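Local coordinates for protein Ddb_g0293866 (Dictyostelium discoideum, PDB 5LW6) that binds ADP-ribose through its C-terminal macrodomain, the part crystallised here, and is probably a poly-ADP-ribose-binding DNA damage sensor as a whole, at residues A[99-104]-A[128-133]; A[76-81]-A[111-116]; A[40-45]-A[247-252]. All blocks are in the same frame, centred on the assembly; numbering follows the deposited sequence. Where two conformers were deposited one is given.

Interaction 1: A[99-104]-A[128-133]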
loop_
_atom_site.group_PDB
_atom_site.type_symbol
_atom_site.label_atom_id
_atom_site.label_comp_id
_atom_site.label_asym_id
_atom_site.label_seq_id
_atom_site.Cartn_x
_atom_site.Cartn_y
_atom_site.Cartn_z
HETATM N N MSE A 99 2.825 -2.399 7.160
HETATM C CA MSE A 99 2.059 -2.365 8.382
HETATM C C MSE A 99 1.240 -3.633 8.462
HETATM O O MSE A 99 0.430 -3.903 7.612
HETATM C CB MSE A 99 1.099 -1.146 8.341
HETATM C CG MSE A 99 1.940 0.139 8.199
HETATM SE SE MSE A 99 0.860 1.764 8.074
HETATM C CE MSE A 99 0.220 1.544 6.167
ATOM N N VAL A 100 1.405 -4.399 9.511
ATOM C CA VAL A 100 0.742 -5.669 9.714
ATOM C C VAL A 100 -0.124 -5.627 10.992
ATOM O O VAL A 100 0.350 -5.252 12.075
ATOM C CB VAL A 100 1.782 -6.845 9.779
ATOM C CG1 VAL A 100 1.111 -8.152 10.112
ATOM C CG2 VAL A 100 2.651 -6.917 8.526
ATOM N N GLU A 101 -1.394 -6.016 10.884
ATOM C CA GLU A 101 -2.253 -5.983 12.053
ATOM C C GLU A 101 -1.808 -7.053 13.057
ATOM O O GLU A 101 -1.268 -8.116 12.698
ATOM C CB GLU A 101 -3.712 -6.086 11.645
ATOM C CG GLU A 101 -4.189 -4.839 10.880
ATOM C CD GLU A 101 -5.628 -4.943 10.373
ATOM O OE1 GLU A 101 -6.374 -5.821 10.880
ATOM O OE2 GLU A 101 -5.983 -4.199 9.410
ATOM N N LYS A 102 -1.942 -6.715 14.327
ATOM C CA LYS A 102 -1.438 -7.586 15.433
ATOM C C LYS A 102 -1.906 -9.002 15.266
ATOM O O LYS A 102 -1.192 -9.971 15.599
ATOM C CB LYS A 102 -2.012 -7.070 16.749
ATOM C CG LYS A 102 -1.463 -7.766 17.986
ATOM C CD LYS A 102 -2.043 -7.176 19.294
ATOM C CE LYS A 102 -3.560 -7.359 19.395
ATOM N NZ LYS A 102 -4.182 -6.646 20.558
ATOM N N SER A 103 -3.138 -9.137 14.877
ATOM C CA SER A 103 -3.708 -10.483 14.757
ATOM C C SER A 103 -2.985 -11.360 13.757
ATOM O O SER A 103 -2.982 -12.580 13.875
ATOM C CB SER A 103 -5.186 -10.415 14.490
ATOM O OG SER A 103 -5.580 -10.043 13.199
ATOM N N ILE A 104 -2.399 -10.751 12.723
ATOM C CA ILE A 104 -1.725 -11.480 11.638
ATOM C C ILE A 104 -0.214 -11.606 11.930
ATOM O O ILE A 104 0.418 -12.537 11.459
ATOM C CB ILE A 104 -1.906 -10.730 10.315
ATOM C CG1 ILE A 104 -3.381 -10.400 10.012
ATOM C CG2 ILE A 104 -1.153 -11.383 9.127
ATOM C CD1 ILE A 104 -4.196 -11.496 9.452
ATOM N N ILE A 128 5.985 -3.306 10.582
ATOM C CA ILE A 128 5.540 -2.546 11.746
ATOM C C ILE A 128 4.202 -3.130 12.153
ATOM O O ILE A 128 3.294 -3.222 11.307
ATOM C CB ILE A 128 5.237 -1.084 11.363
ATOM C CG1 ILE A 128 6.470 -0.460 10.722
ATOM C CG2 ILE A 128 4.697 -0.249 12.531
ATOM C CD1 ILE A 128 7.711 -0.563 11.557
ATOM N N LYS A 129 4.088 -3.537 13.411
ATOM C CA LYS A 129 2.852 -4.105 13.952
ATOM C C LYS A 129 1.926 -2.980 14.344
ATOM O O LYS A 129 2.388 -2.046 15.008
ATOM C CB LYS A 129 3.208 -4.953 15.187
ATOM C CG LYS A 129 2.008 -5.670 15.811
ATOM C CD LYS A 129 2.391 -6.624 16.941
ATOM C CE LYS A 129 2.901 -5.912 18.172
ATOM N NZ LYS A 129 3.309 -6.943 19.170
ATOM N N ILE A 130 0.679 -2.993 13.884
ATOM C CA ILE A 130 -0.312 -2.025 14.295
ATOM C C ILE A 130 -1.483 -2.774 14.922
ATOM O O ILE A 130 -1.728 -3.942 14.589
ATOM C CB ILE A 130 -0.734 -1.107 13.102
ATOM C CG1 ILE A 130 -1.372 -1.915 11.948
ATOM C CG2 ILE A 130 0.500 -0.319 12.625
ATOM C CD1 ILE A 130 -2.224 -1.114 10.990
ATOM N N GLU A 131 -2.222 -2.131 15.824
ATOM C CA GLU A 131 -3.269 -2.839 16.516
ATOM C C GLU A 131 -4.405 -3.259 15.593
ATOM O O GLU A 131 -4.857 -4.397 15.662
ATOM C CB GLU A 131 -3.779 -1.972 17.669
ATOM C CG GLU A 131 -5.003 -2.525 18.360
ATOM C CD GLU A 131 -4.676 -3.691 19.278
ATOM O OE1 GLU A 131 -3.486 -3.819 19.684
ATOM O OE2 GLU A 131 -5.631 -4.446 19.605
ATOM N N ASN A 132 -4.858 -2.341 14.750
ATOM C CA ASN A 132 -5.970 -2.585 13.778
ATOM C C ASN A 132 -5.920 -1.572 12.693
ATOM O O ASN A 132 -5.093 -0.663 12.758
ATOM C CB ASN A 132 -7.344 -2.547 14.415
ATOM C CG ASN A 132 -7.657 -1.239 15.083
ATOM O OD1 ASN A 132 -7.831 -0.217 14.437
ATOM N ND2 ASN A 132 -7.652 -1.255 16.417
ATOM N N SER A 133 -6.748 -1.717 11.661
ATOM C CA SER A 133 -6.603 -0.850 10.488
ATOM C C SER A 133 -6.860 0.639 10.759
ATOM O O SER A 133 -6.504 1.490 9.939
ATOM C CB SER A 133 -7.562 -1.328 9.351
ATOM O OG SER A 133 -8.902 -1.033 9.694
HETATM O O HOH W 1 -8.479 -3.977 11.571
HETATM O O HOH W 2 -5.221 -7.017 15.051
#
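M99 meets the neighbouring strand through its backbone and CB: its CA lies 3.3 Å from the carbonyl O of I128, a CA-H...O contact, and its CB packs on CD1 of I130, while the selenium of this selenomethionine leads off elsewhere. V100 carries the regular bonding. Its N donates to I128 O (2.9 Å, N-H...O angle 168°) and its O accepts from I130 N at the same length. With M99 level with I128, V100 with K129 and E101 with I130, this is parallel pairing, and it joins the two strands of the beta-alpha-beta unit 95-101, 107-116, 125-130 at their C-terminal ends, the short segments crossing at -41°. E101 shares a sheet face with M99 and I130. Its CG is turned away from its own carbonyl carbon (chi1 -68°) and the chain beyond runs extended, which carries the carboxylate to S133, where OE2 is 3.3 Å from S133 CB. A water bound by S133 N gives OE1 a weak bond, and S64 OG makes a weak one to OE2. K102 N closes the ladder on I130 O at 2.8 Å, in a less straight bond. The K102 side chain lies alongside that of E131, pointing the same way, and its NZ reaches E131 OE2 on the syn side at 2.8 Å, a salt bridge at the surface. At S103 the backbone N is linked through a second water to E131 O.

Interaction 2: A[76-81]-A[111-116]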
loop_
_atom_site.group_PDB
_atom_site.type_symbol
_atom_site.label_atom_id
_atom_site.label_comp_id
_atom_site.label_asym_id
_atom_site.label_seq_id
_atom_site.Cartn_x
_atom_site.Cartn_y
_atom_site.Cartn_z
ATOM N N ILE A 76 3.654 -13.863 -2.032
ATOM C CA ILE A 76 3.539 -12.848 -3.079
ATOM C C ILE A 76 4.155 -11.530 -2.599
ATOM O O ILE A 76 4.963 -10.963 -3.298
ATOM C CB ILE A 76 2.090 -12.652 -3.492
ATOM C CG1 ILE A 76 1.620 -13.831 -4.302
ATOM C CG2 ILE A 76 1.879 -11.365 -4.307
ATOM C CD1 ILE A 76 0.128 -13.936 -4.345
ATOM N N SER A 77 3.798 -11.085 -1.399
ATOM C CA SER A 77 4.280 -9.883 -0.816
ATOM C C SER A 77 5.819 -9.934 -0.747
ATOM O O SER A 77 6.531 -9.014 -1.172
ATOM C CB SER A 77 3.741 -9.804 0.675
ATOM O OG SER A 77 4.196 -8.639 1.241
ATOM N N ALA A 78 6.342 -10.989 -0.132
ATOM C CA ALA A 78 7.804 -11.082 0.100
ATOM C C ALA A 78 8.549 -11.087 -1.222
ATOM O O ALA A 78 9.580 -10.437 -1.384
ATOM C CB ALA A 78 8.188 -12.335 0.864
ATOM N N ASN A 79 8.040 -11.877 -2.165
ATOM C CA ASN A 79 8.680 -11.962 -3.433
ATOM C C ASN A 79 8.639 -10.607 -4.199
ATOM O O ASN A 79 9.624 -10.215 -4.829
ATOM C CB ASN A 79 8.114 -13.148 -4.258
ATOM C CG ASN A 79 8.774 -14.518 -3.871
ATOM O OD1 ASN A 79 8.194 -15.581 -4.139
ATOM N ND2 ASN A 79 9.960 -14.507 -3.242
ATOM N N ALA A 80 7.510 -9.894 -4.182
ATOM C CA ALA A 80 7.364 -8.660 -4.886
ATOM C C ALA A 80 8.309 -7.608 -4.259
ATOM O O ALA A 80 8.942 -6.806 -4.956
ATOM C CB ALA A 80 5.934 -8.159 -4.845
ATOM N N ILE A 81 8.400 -7.635 -2.929
ATOM C CA ILE A 81 9.194 -6.677 -2.206
ATOM C C ILE A 81 10.665 -6.890 -2.562
ATOM O O ILE A 81 11.427 -5.937 -2.807
ATOM C CB ILE A 81 8.953 -6.754 -0.662
ATOM C CG1 ILE A 81 7.575 -6.091 -0.321
ATOM C CG2 ILE A 81 10.051 -6.025 0.150
ATOM C CD1 ILE A 81 6.993 -6.491 1.026
ATOM N N GLN A 111 9.482 -15.215 10.096
ATOM C CA GLN A 111 10.362 -16.292 9.551
ATOM C C GLN A 111 10.094 -16.588 8.070
ATOM O O GLN A 111 10.994 -16.865 7.325
ATOM C CB GLN A 111 10.187 -17.610 10.356
ATOM C CG GLN A 111 10.843 -17.575 11.710
ATOM C CD GLN A 111 10.621 -18.869 12.487
ATOM O OE1 GLN A 111 9.726 -19.680 12.173
ATOM N NE2 GLN A 111 11.463 -19.088 13.505
ATOM N N SER A 112 8.834 -16.495 7.643
ATOM C CA SER A 112 8.458 -16.774 6.279
ATOM C C SER A 112 9.043 -15.710 5.389
ATOM O O SER A 112 9.581 -16.021 4.314
ATOM C CB SER A 112 6.937 -16.753 6.086
ATOM O OG SER A 112 6.641 -17.306 4.821
ATOM N N PHE A 113 8.923 -14.437 5.803
ATOM C CA PHE A 113 9.597 -13.403 5.092
ATOM C C PHE A 113 11.087 -13.656 5.009
ATOM O O PHE A 113 11.681 -13.517 3.916
ATOM C CB PHE A 113 9.306 -11.957 5.616
ATOM C CG PHE A 113 8.007 -11.414 5.114
ATOM C CD1 PHE A 113 6.864 -11.726 5.738
ATOM C CD2 PHE A 113 7.948 -10.544 4.077
ATOM C CE1 PHE A 113 5.619 -11.232 5.307
ATOM C CE2 PHE A 113 6.730 -10.080 3.577
ATOM C CZ PHE A 113 5.551 -10.424 4.173
ATOM N N LYS A 114 11.704 -14.002 6.133
ATOM C CA LYS A 114 13.134 -14.262 6.141
ATOM C C LYS A 114 13.535 -15.333 5.152
ATOM O O LYS A 114 14.543 -15.189 4.448
ATOM C CB LYS A 114 13.598 -14.759 7.503
ATOM C CG LYS A 114 13.778 -13.721 8.555
ATOM C CD LYS A 114 14.338 -14.359 9.856
ATOM C CE LYS A 114 14.477 -13.333 10.996
ATOM N NZ LYS A 114 15.071 -13.974 12.193
ATOM N N LYS A 115 12.699 -16.339 5.011
ATOM C CA LYS A 115 12.961 -17.440 4.122
ATOM C C LYS A 115 12.927 -16.975 2.667
ATOM O O LYS A 115 13.827 -17.290 1.892
ATOM C CB LYS A 115 11.943 -18.544 4.389
ATOM C CG LYS A 115 11.962 -19.702 3.437
ATOM C CD LYS A 115 10.692 -20.592 3.562
ATOM C CE LYS A 115 10.910 -21.952 2.848
ATOM N NZ LYS A 115 9.743 -22.893 2.631
ATOM N N HIS A 116 11.946 -16.153 2.316
ATOM C CA HIS A 116 11.884 -15.588 0.965
ATOM C C HIS A 116 12.977 -14.620 0.632
ATOM O O HIS A 116 13.241 -14.385 -0.504
ATOM C CB HIS A 116 10.486 -14.936 0.739
ATOM C CG HIS A 116 9.414 -15.949 0.601
ATOM N ND1 HIS A 116 8.624 -16.384 1.650
ATOM C CD2 HIS A 116 9.045 -16.683 -0.474
ATOM C CE1 HIS A 116 7.826 -17.352 1.225
ATOM N NE2 HIS A 116 8.081 -17.557 -0.043
#
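F113 and H116, one helical turn apart, meet helix 76-81 around the single methyl of A78. The CB of A78 lies 3.5 Å from H116 CB and 3.7 Å from F113 CD2, and the short segments approach to 9.3 Å between axes at a crossing angle of -40°. Both aromatic residues have CG directed away from their own carbonyl carbon, and in F113 the chi1 of -80° carries the ring toward S77 and A78. S77 reaches this ring in its plane, at the edge: OG stands 3.7 Å from F113 CZ. The S77 hydroxyl points opposite its backbone N, and it also makes a weak hydrogen bond to Y245 OH. I81 touches the same edge more loosely, through CD1. The imidazole of H116 is fixed from within its own helix, ND1 donating to S112 O at 2.9 Å. That carbonyl is gripped twice, since H116 N reaches it from the opposite face of its plane. The amide of N79 stands nearly upright to the imidazole, with planes 82° apart and ND2 3.6 Å from H116 CD2. Replacing H116 with an alanine would keep the CB against A78, but would probably leave the N79 amide without the ring it stands against and S112 O with the backbone N-H alone. Beyond the pair, F113 rests on F125 and I127 of strand 125-130, I81 also touches F125, and helix 237-253 packs against helix 70-87 through I76, A80 and I81.

Interaction 3: A[40-45]-A[247-252]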
loop_
_atom_site.group_PDB
_atom_site.type_symbol
_atom_site.label_atom_id
_atom_site.label_comp_id
_atom_site.label_asym_id
_atom_site.label_seq_id
_atom_site.Cartn_x
_atom_site.Cartn_y
_atom_site.Cartn_z
ATOM N N PRO A 40 5.692 -4.751 -13.594
ATOM C CA PRO A 40 6.588 -3.713 -13.053
ATOM C C PRO A 40 7.143 -2.816 -14.108
ATOM O O PRO A 40 7.502 -3.289 -15.197
ATOM C CB PRO A 40 7.718 -4.503 -12.443
ATOM C CG PRO A 40 7.689 -5.847 -13.098
ATOM C CD PRO A 40 6.334 -6.065 -13.661
ATOM N N LYS A 41 7.167 -1.536 -13.795
ATOM C CA LYS A 41 7.731 -0.472 -14.659
ATOM C C LYS A 41 8.690 0.370 -13.803
ATOM O O LYS A 41 8.512 1.567 -13.615
ATOM C CB LYS A 41 6.607 0.374 -15.186
ATOM C CG LYS A 41 5.571 -0.368 -15.997
ATOM C CD LYS A 41 6.133 -0.743 -17.362
ATOM C CE LYS A 41 5.124 -1.450 -18.285
ATOM N NZ LYS A 41 5.967 -2.248 -19.265
ATOM N N TYR A 42 9.672 -0.300 -13.287
ATOM C CA TYR A 42 10.510 0.266 -12.280
ATOM C C TYR A 42 11.585 1.125 -12.904
ATOM O O TYR A 42 12.022 0.877 -14.014
ATOM C CB TYR A 42 11.104 -0.814 -11.394
ATOM C CG TYR A 42 10.105 -1.664 -10.658
ATOM C CD1 TYR A 42 8.804 -1.201 -10.401
ATOM C CD2 TYR A 42 10.483 -2.889 -10.107
ATOM C CE1 TYR A 42 7.899 -1.959 -9.692
ATOM C CE2 TYR A 42 9.566 -3.685 -9.406
ATOM C CZ TYR A 42 8.275 -3.215 -9.210
ATOM O OH TYR A 42 7.392 -3.990 -8.513
ATOM N N ARG A 43 12.059 2.138 -12.186
ATOM C CA ARG A 43 13.040 3.127 -12.721
ATOM C C ARG A 43 14.106 3.423 -11.670
ATOM O O ARG A 43 13.756 3.887 -10.621
ATOM C CB ARG A 43 12.319 4.449 -13.056
ATOM C CG ARG A 43 11.382 4.316 -14.247
ATOM C CD ARG A 43 10.970 5.671 -14.821
ATOM N NE ARG A 43 10.284 5.466 -16.103
ATOM C CZ ARG A 43 9.590 6.396 -16.768
ATOM N NH1 ARG A 43 9.444 7.633 -16.280
ATOM N NH2 ARG A 43 9.006 6.081 -17.936
ATOM N N LYS A 44 15.343 3.111 -11.995
ATOM C CA LYS A 44 16.498 3.347 -11.098
ATOM C C LYS A 44 16.794 4.836 -11.098
ATOM O O LYS A 44 16.773 5.524 -12.175
ATOM C CB LYS A 44 17.777 2.615 -11.523
ATOM C CG LYS A 44 17.642 1.096 -11.552
ATOM C CD LYS A 44 19.029 0.404 -11.617
ATOM C CE LYS A 44 18.869 -1.120 -11.747
ATOM N NZ LYS A 44 18.580 -1.469 -13.155
ATOM N N LYS A 45 17.037 5.327 -9.903
ATOM C CA LYS A 45 17.438 6.728 -9.653
ATOM C C LYS A 45 18.519 6.765 -8.620
ATOM O O LYS A 45 18.249 6.548 -7.419
ATOM C CB LYS A 45 16.278 7.571 -9.140
ATOM C CG LYS A 45 15.091 7.598 -10.042
ATOM C CD LYS A 45 13.947 8.385 -9.389
ATOM C CE LYS A 45 12.693 8.312 -10.265
ATOM N NZ LYS A 45 11.641 9.266 -9.792
ATOM N N SER A 247 1.731 -2.436 -9.272
ATOM C CA SER A 247 1.139 -1.123 -9.390
ATOM C C SER A 247 1.576 -0.182 -8.288
ATOM O O SER A 247 1.863 1.022 -8.522
ATOM C CB SER A 247 -0.375 -1.269 -9.334
ATOM O OG SER A 247 -0.747 -1.895 -10.517
ATOM N N LEU A 248 1.569 -0.673 -7.065
ATOM C CA LEU A 248 1.991 0.136 -5.938
ATOM C C LEU A 248 3.424 0.609 -6.110
ATOM O O LEU A 248 3.755 1.764 -5.888
ATOM C CB LEU A 248 1.780 -0.686 -4.673
ATOM C CG LEU A 248 2.258 -0.047 -3.383
ATOM C CD1 LEU A 248 1.534 1.273 -3.130
ATOM C CD2 LEU A 248 2.038 -1.029 -2.242
ATOM N N PHE A 249 4.324 -0.312 -6.447
ATOM C CA PHE A 249 5.712 0.039 -6.562
ATOM C C PHE A 249 5.967 0.829 -7.818
ATOM O O PHE A 249 6.829 1.702 -7.833
ATOM C CB PHE A 249 6.600 -1.220 -6.505
ATOM C CG PHE A 249 6.576 -1.912 -5.173
ATOM C CD1 PHE A 249 6.490 -1.181 -3.961
ATOM C CD2 PHE A 249 6.591 -3.239 -5.098
ATOM C CE1 PHE A 249 6.424 -1.833 -2.720
ATOM C CE2 PHE A 249 6.548 -3.902 -3.858
ATOM C CZ PHE A 249 6.474 -3.204 -2.691
ATOM N N ASN A 250 5.144 0.657 -8.838
ATOM C CA ASN A 250 5.229 1.544 -9.981
ATOM C C ASN A 250 4.883 2.994 -9.575
ATOM O O ASN A 250 5.553 3.926 -10.008
ATOM C CB ASN A 250 4.269 1.123 -11.089
ATOM C CG ASN A 250 4.722 -0.109 -11.791
ATOM O OD1 ASN A 250 5.843 -0.556 -11.629
ATOM N ND2 ASN A 250 3.844 -0.667 -12.626
ATOM N N ALA A 251 3.884 3.178 -8.740
ATOM C CA ALA A 251 3.541 4.486 -8.239
ATOM C C ALA A 251 4.695 5.066 -7.440
ATOM O O ALA A 251 5.004 6.256 -7.515
ATOM C CB ALA A 251 2.308 4.440 -7.416
ATOM N N LEU A 252 5.333 4.246 -6.633
ATOM C CA LEU A 252 6.445 4.720 -5.849
ATOM C C LEU A 252 7.539 5.243 -6.741
ATOM O O LEU A 252 8.143 6.290 -6.446
ATOM C CB LEU A 252 6.919 3.587 -4.928
ATOM C CG LEU A 252 7.998 3.939 -3.953
ATOM C CD1 LEU A 252 7.627 5.109 -3.067
ATOM C CD2 LEU A 252 8.373 2.662 -3.142
#
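F249 meets the N-terminal segment through its CB and one ring edge. The hydroxyl of Y42 lies 3.5 Å from F249 CB and 3.6 Å from F249 CD2, in the plane of the phenyl ring, and Y42 CE1 is 3.5 Å from the same CB. Although the CB of F249 faces the 40-45 segment, its ring leads away from it into the interior, where it stacks on Y84; Y42 meets Y84 too, edge to face, so one tyrosine of helix 70-87 links both aromatic residues. P40 backs the Y42 ring, its CB 3.5 Å above the plane and over the centre.

N250 supplies the polar part. Its CG is turned from its own carbonyl carbon (chi1 -73°), which brings the carboxamide up beside the backbone of K41. OD1 accepts from K41 N at 2.7 Å with an N-H...O angle of 166°; the donor is tilted from the plane of the carbonyl. The same oxygen lies 3.2 Å from Y42 CE1, and the amide stands steeply to the tyrosine ring, their planes 73° apart. The amide spans P40, accepting from K41 N with one end and donating to G39 O with the other, and this fixes which way round it sits. K41 CG passes ND2 of N250 at 3.8 Å.

A little further along, R43 N bonds to D253 OD2, continuing the same helix-to-chain attachment. In this three-layer alpha/beta/alpha macrodomain fold, with its central mixed sheet, an irregular segment ahead of the first strand is thus laid along the C-terminal helix, 237-253, with asparagine and aspartate side chains receiving backbone N-H groups.

In the fold
The three contacts run from the outer strand pair 95-101/125-130, at one end of the mixed sheet, through the helix pair 70-87/107-116, to helix 237-253 and the N-terminal segment. Interaction 3 joins residues 202 positions apart and so encloses the other two in sequence. Interactions 1 and 2 alternate along the chain; their centres are about 17 Å apart, without touching. Interactions 2 and 3, about 18 Å between centres, meet directly, I81 CG1 lying 3.9 Å from F249 CZ. Interactions 1 and 3, about 25 Å between centres, lie on opposite sides of the chain's centre. Helices 107-116, 70-87 and 237-253 thus join the sheet's outer end to the chain termini.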